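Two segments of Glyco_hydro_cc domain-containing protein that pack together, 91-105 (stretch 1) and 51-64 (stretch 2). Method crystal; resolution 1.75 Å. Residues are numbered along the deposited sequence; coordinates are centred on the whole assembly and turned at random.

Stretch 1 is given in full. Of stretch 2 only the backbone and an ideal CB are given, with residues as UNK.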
# COMPACT_ATOMS: atom_id res chain seq x y z
N ALA A 91 4.92 -17.25 8.99
CA ALA A 91 4.64 -18.61 8.49
C ALA A 91 3.96 -18.49 7.14
O ALA A 91 4.45 -19.11 6.18
CB ALA A 91 3.78 -19.36 9.49
N ALA A 92 2.86 -17.75 7.07
CA ALA A 92 2.03 -17.69 5.86
C ALA A 92 2.76 -16.89 4.78
O ALA A 92 2.48 -17.12 3.59
CB ALA A 92 0.68 -17.12 6.20
N TYR A 93 3.62 -15.95 5.20
CA TYR A 93 4.39 -15.11 4.25
C TYR A 93 5.33 -16.06 3.53
O TYR A 93 5.21 -16.17 2.30
CB TYR A 93 5.23 -14.01 4.90
CG TYR A 93 5.75 -13.02 3.88
CD1 TYR A 93 4.99 -11.93 3.45
CD2 TYR A 93 7.01 -13.17 3.32
CE1 TYR A 93 5.47 -11.03 2.49
CE2 TYR A 93 7.50 -12.28 2.37
CZ TYR A 93 6.74 -11.21 1.95
OH TYR A 93 7.31 -10.39 1.01
N GLN A 94 6.19 -16.71 4.33
CA GLN A 94 7.25 -17.64 3.87
C GLN A 94 6.62 -18.67 2.96
O GLN A 94 7.24 -18.95 1.90
CB GLN A 94 7.95 -18.30 5.05
CG GLN A 94 9.08 -17.43 5.54
CD GLN A 94 9.74 -18.06 6.73
OE1 GLN A 94 10.48 -19.02 6.60
NE2 GLN A 94 9.47 -17.49 7.88
N LYS A 95 5.44 -19.16 3.35
CA LYS A 95 4.67 -20.17 2.59
C LYS A 95 4.15 -19.62 1.26
O LYS A 95 4.32 -20.31 0.25
CB LYS A 95 3.51 -20.75 3.40
CG LYS A 95 2.71 -21.84 2.69
CD LYS A 95 1.87 -22.69 3.67
CE LYS A 95 0.56 -23.17 3.08
NZ LYS A 95 0.68 -24.45 2.32
N TYR A 96 3.46 -18.48 1.27
CA TYR A 96 2.53 -18.06 0.19
C TYR A 96 3.15 -16.94 -0.67
O TYR A 96 2.78 -16.84 -1.85
CB TYR A 96 1.17 -17.63 0.77
CG TYR A 96 0.26 -18.77 1.16
CD1 TYR A 96 -0.35 -19.54 0.19
CD2 TYR A 96 -0.05 -19.03 2.49
CE1 TYR A 96 -1.22 -20.58 0.52
CE2 TYR A 96 -0.93 -20.05 2.84
CZ TYR A 96 -1.51 -20.84 1.85
OH TYR A 96 -2.35 -21.89 2.15
N MET A 97 4.08 -16.15 -0.13
CA MET A 97 4.76 -15.06 -0.87
C MET A 97 6.17 -15.46 -1.38
O MET A 97 6.45 -15.23 -2.59
CB MET A 97 4.82 -13.82 0.03
CG MET A 97 3.42 -13.41 0.54
SD MET A 97 2.35 -12.59 -0.67
CE MET A 97 3.37 -11.20 -1.17
N ASN A 98 7.09 -15.90 -0.49
CA ASN A 98 8.52 -16.20 -0.83
C ASN A 98 8.67 -16.95 -2.16
O ASN A 98 9.69 -16.80 -2.81
CB ASN A 98 9.22 -17.08 0.22
CG ASN A 98 9.91 -16.27 1.29
OD1 ASN A 98 9.54 -15.13 1.54
ND2 ASN A 98 10.89 -16.85 1.96
N PRO A 99 7.78 -17.92 -2.47
CA PRO A 99 7.80 -18.65 -3.74
C PRO A 99 7.83 -17.85 -5.04
O PRO A 99 8.28 -18.37 -5.99
CB PRO A 99 6.47 -19.42 -3.77
CG PRO A 99 5.81 -19.18 -2.41
CD PRO A 99 6.87 -18.57 -1.52
N TYR A 100 7.27 -16.64 -5.05
CA TYR A 100 7.21 -15.74 -6.23
C TYR A 100 8.36 -14.74 -6.23
O TYR A 100 8.34 -13.81 -7.01
CB TYR A 100 5.85 -15.04 -6.26
CG TYR A 100 4.75 -16.05 -6.27
CD1 TYR A 100 4.40 -16.67 -7.45
CD2 TYR A 100 4.13 -16.47 -5.10
CE1 TYR A 100 3.42 -17.63 -7.49
CE2 TYR A 100 3.18 -17.47 -5.11
CZ TYR A 100 2.84 -18.05 -6.32
OH TYR A 100 1.89 -19.02 -6.39
N ALA A 101 9.34 -14.92 -5.35
CA ALA A 101 10.47 -13.98 -5.17
C ALA A 101 11.23 -13.80 -6.49
O ALA A 101 11.70 -12.68 -6.73
CB ALA A 101 11.40 -14.48 -4.10
N ALA A 102 11.36 -14.86 -7.28
CA ALA A 102 12.18 -14.85 -8.52
C ALA A 102 11.45 -14.04 -9.60
O ALA A 102 12.12 -13.40 -10.42
CB ALA A 102 12.50 -16.27 -8.94
N ARG A 103 10.12 -13.97 -9.54
CA ARG A 103 9.28 -13.42 -10.63
C ARG A 103 8.62 -12.09 -10.24
O ARG A 103 8.08 -11.41 -11.09
CB ARG A 103 8.32 -14.53 -11.08
CG ARG A 103 9.03 -15.57 -11.94
CD ARG A 103 8.32 -16.90 -12.20
NE ARG A 103 7.58 -17.49 -11.08
CZ ARG A 103 6.32 -17.92 -11.15
NH1 ARG A 103 5.63 -17.79 -12.28
NH2 ARG A 103 5.72 -18.40 -10.06
N ALA A 104 8.73 -11.66 -8.99
CA ALA A 104 8.03 -10.44 -8.56
C ALA A 104 8.67 -9.91 -7.29
O ALA A 104 9.29 -10.72 -6.51
CB ALA A 104 6.57 -10.79 -8.38
N ARG A 105 8.57 -8.59 -7.14
CA ARG A 105 8.98 -7.91 -5.91
C ARG A 105 7.82 -8.10 -4.92
O ARG A 105 6.64 -8.13 -5.36
CB ARG A 105 9.40 -6.49 -6.25
CG ARG A 105 10.42 -6.44 -7.38
CD ARG A 105 10.82 -5.03 -7.66
NE ARG A 105 11.49 -4.46 -6.50
CZ ARG A 105 10.98 -3.50 -5.75
NH1 ARG A 105 9.78 -3.00 -6.04
NH2 ARG A 105 11.63 -3.06 -4.69
N UNK A 51 -7.78 -15.56 1.51
CA UNK A 51 -7.28 -15.57 0.12
C UNK A 51 -6.30 -16.70 -0.17
O UNK A 51 -5.91 -16.83 -1.34
CB UNK A 51 -6.60 -14.23 -0.19
N UNK A 52 -5.90 -17.47 0.86
CA UNK A 52 -4.86 -18.53 0.78
C UNK A 52 -5.27 -19.56 -0.27
O UNK A 52 -4.41 -19.98 -1.09
CB UNK A 52 -4.65 -19.21 2.14
N UNK A 53 -6.57 -19.87 -0.28
CA UNK A 53 -7.23 -20.80 -1.20
C UNK A 53 -6.88 -20.56 -2.65
O UNK A 53 -6.67 -21.54 -3.33
CB UNK A 53 -8.75 -20.71 -1.03
N UNK A 54 -6.84 -19.31 -3.12
CA UNK A 54 -6.70 -18.95 -4.56
C UNK A 54 -5.34 -18.32 -4.87
O UNK A 54 -5.01 -18.11 -6.06
CB UNK A 54 -7.81 -17.98 -4.97
N UNK A 55 -4.57 -17.99 -3.84
CA UNK A 55 -3.35 -17.16 -3.98
C UNK A 55 -2.39 -17.74 -5.03
O UNK A 55 -1.86 -16.99 -5.84
CB UNK A 55 -2.63 -17.04 -2.63
N UNK A 56 -2.15 -19.05 -5.01
CA UNK A 56 -1.25 -19.65 -6.04
C UNK A 56 -1.72 -19.10 -7.39
O UNK A 56 -0.86 -18.49 -8.14
CB UNK A 56 -1.28 -21.18 -6.02
N UNK A 57 -2.99 -19.44 -7.70
CA UNK A 57 -3.64 -19.22 -9.01
C UNK A 57 -3.62 -17.74 -9.30
O UNK A 57 -3.31 -17.36 -10.42
CB UNK A 57 -5.07 -19.76 -9.03
N UNK A 58 -3.90 -16.92 -8.28
CA UNK A 58 -4.04 -15.45 -8.46
C UNK A 58 -2.67 -14.85 -8.78
O UNK A 58 -2.58 -14.12 -9.77
CB UNK A 58 -4.63 -14.79 -7.21
N UNK A 59 -1.61 -15.21 -8.02
CA UNK A 59 -0.23 -14.76 -8.30
C UNK A 59 0.15 -15.16 -9.75
O UNK A 59 0.84 -14.39 -10.49
CB UNK A 59 0.75 -15.37 -7.30
N UNK A 60 -0.29 -16.35 -10.19
CA UNK A 60 0.04 -16.84 -11.56
C UNK A 60 -0.53 -15.90 -12.62
O UNK A 60 0.26 -15.52 -13.48
CB UNK A 60 -0.50 -18.25 -11.78
N UNK A 61 -1.84 -15.58 -12.62
CA UNK A 61 -2.51 -14.72 -13.64
C UNK A 61 -1.79 -13.37 -13.74
O UNK A 61 -1.59 -12.87 -14.90
CB UNK A 61 -3.98 -14.50 -13.29
N UNK A 62 -1.46 -12.81 -12.58
CA UNK A 62 -0.96 -11.43 -12.42
C UNK A 62 0.45 -11.31 -12.96
O UNK A 62 0.71 -10.33 -13.71
CB UNK A 62 -0.99 -11.00 -10.95
N UNK A 63 1.32 -12.24 -12.55
CA UNK A 63 2.70 -12.36 -13.10
C UNK A 63 2.54 -12.57 -14.61
O UNK A 63 3.18 -11.83 -15.34
CB UNK A 63 3.48 -13.51 -12.46
N UNK A 64 1.59 -13.43 -15.00
CA UNK A 64 1.18 -13.69 -16.41
C UNK A 64 0.64 -12.41 -17.09
O UNK A 64 0.75 -12.34 -18.32
CB UNK A 64 0.11 -14.78 -16.45

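Stretch 2 runs as a helix past stretch 1, so the positions that matter recur every three or four residues. Position 51 is out of reach of stretch 1, which sets no requirement there; it is Gly51.

At position 52 the CA-to-CB bond points sideways, yet the ideal CB sits 3.5 Å from Tyr96 OH, and the Tyr96 ring offers a face. A flat or long apolar side chain would suit. The residue is Tyr52, whose ring forms an offset stack with that of Tyr96, centroids 4.4 Å apart and planes at 24°.

Position 53 points away with room for a side chain, so its being Gly53 is not dictated by stretch 1. Position 54 is out of reach, so stretch 1 does not decide it; it is Ser54.

Position 55 points toward stretch 1, its ideal CB 4.4 Å from Tyr96 CD1. Beyond lie the carbonyl of Tyr96, which accepts no backbone hydrogen bond within stretch 1, and the side chains of Met97 and Tyr100. A large apolar group could fill this space, and one carrying a donor could also use the carbonyl. Trp55 does both: NE1 gives a weak, short hydrogen bond to Tyr96 O (2.7 Å, 128° at the hydrogen), while CZ2 lies 3.5 Å from Met97 SD.

At position 56 the ideal CB is 3.9 Å from Tyr100 OH, and the direction is sideways. Small or polar side chains are plausible. Asn56 turns its end nearer, placing ND2 4.2 Å from Tyr96 CD1 at the ring edge.

Position 57 points away and 58 sideways, neither touching stretch 1; they are Ala57 and Asp58.

Position 59 points straight at the Tyr100 ring, its ideal CB only 3.5 Å from Tyr100 CE1. With so little space, a small residue is favoured. Ala59 lays its methyl over the ring face, CB 3.6 Å from the centroid, a CH-pi contact.

At position 60 no atom of stretch 1 comes close to the ideal CB, but the Arg103 guanidinium is within range of a longer side chain, making an acid attractive. Glu60 forms a salt bridge: Arg103 NH1 donates to OE1 at 3.2 Å, nearly linearly, and Arg103 NH2 donates weakly to OE2 at 3.4 Å.

Positions 61 and 62 are out of reach, and are Ala61 and Gly62.

Position 63 points toward Tyr100, Arg103 and Ala104, where a branched or long aliphatic group would suit. Ile63 sets CD1 3.6 Å from Tyr100 CD1 and over one face of the Arg103 guanidinium.

Position 64 points sideways without contact; it is Ala64.

Stretch 2 51-64: GYGSWNADAEAGIA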
# COMPACT_ATOMS: atom_id res chain seq x y z
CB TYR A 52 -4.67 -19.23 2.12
CG TYR A 52 -4.00 -18.42 3.19
CD1 TYR A 52 -3.49 -17.15 2.95
CD2 TYR A 52 -3.84 -18.94 4.46
CE1 TYR A 52 -2.85 -16.42 3.94
CE2 TYR A 52 -3.21 -18.23 5.46
CZ TYR A 52 -2.73 -16.96 5.21
OH TYR A 52 -2.08 -16.31 6.22
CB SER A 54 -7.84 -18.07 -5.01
OG SER A 54 -7.72 -16.78 -4.45
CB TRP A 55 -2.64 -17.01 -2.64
CG TRP A 55 -1.43 -16.17 -2.75
CD1 TRP A 55 -0.15 -16.50 -2.42
CD2 TRP A 55 -1.40 -14.83 -3.27
NE1 TRP A 55 0.68 -15.46 -2.71
CE2 TRP A 55 -0.06 -14.41 -3.18
CE3 TRP A 55 -2.38 -13.95 -3.74
CZ2 TRP A 55 0.33 -13.12 -3.54
CZ3 TRP A 55 -1.99 -12.68 -4.13
CH2 TRP A 55 -0.66 -12.28 -4.03
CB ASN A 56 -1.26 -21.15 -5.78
CG ASN A 56 -1.32 -21.26 -4.27
OD1 ASN A 56 -2.42 -21.21 -3.67
ND2 ASN A 56 -0.16 -21.10 -3.66
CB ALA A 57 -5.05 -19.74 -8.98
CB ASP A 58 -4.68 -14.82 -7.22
CG ASP A 58 -6.06 -15.33 -6.87
OD1 ASP A 58 -6.89 -15.50 -7.77
OD2 ASP A 58 -6.32 -15.46 -5.64
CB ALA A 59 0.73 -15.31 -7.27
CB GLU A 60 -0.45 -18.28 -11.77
CG GLU A 60 0.53 -19.45 -11.44
CD GLU A 60 2.11 -19.36 -11.55
OE1 GLU A 60 2.59 -18.74 -12.51
OE2 GLU A 60 2.84 -20.02 -10.74
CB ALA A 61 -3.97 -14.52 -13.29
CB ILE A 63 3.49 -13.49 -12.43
CG1 ILE A 63 3.87 -13.12 -10.99
CG2 ILE A 63 4.73 -13.86 -13.23
CD1 ILE A 63 4.16 -14.30 -10.11
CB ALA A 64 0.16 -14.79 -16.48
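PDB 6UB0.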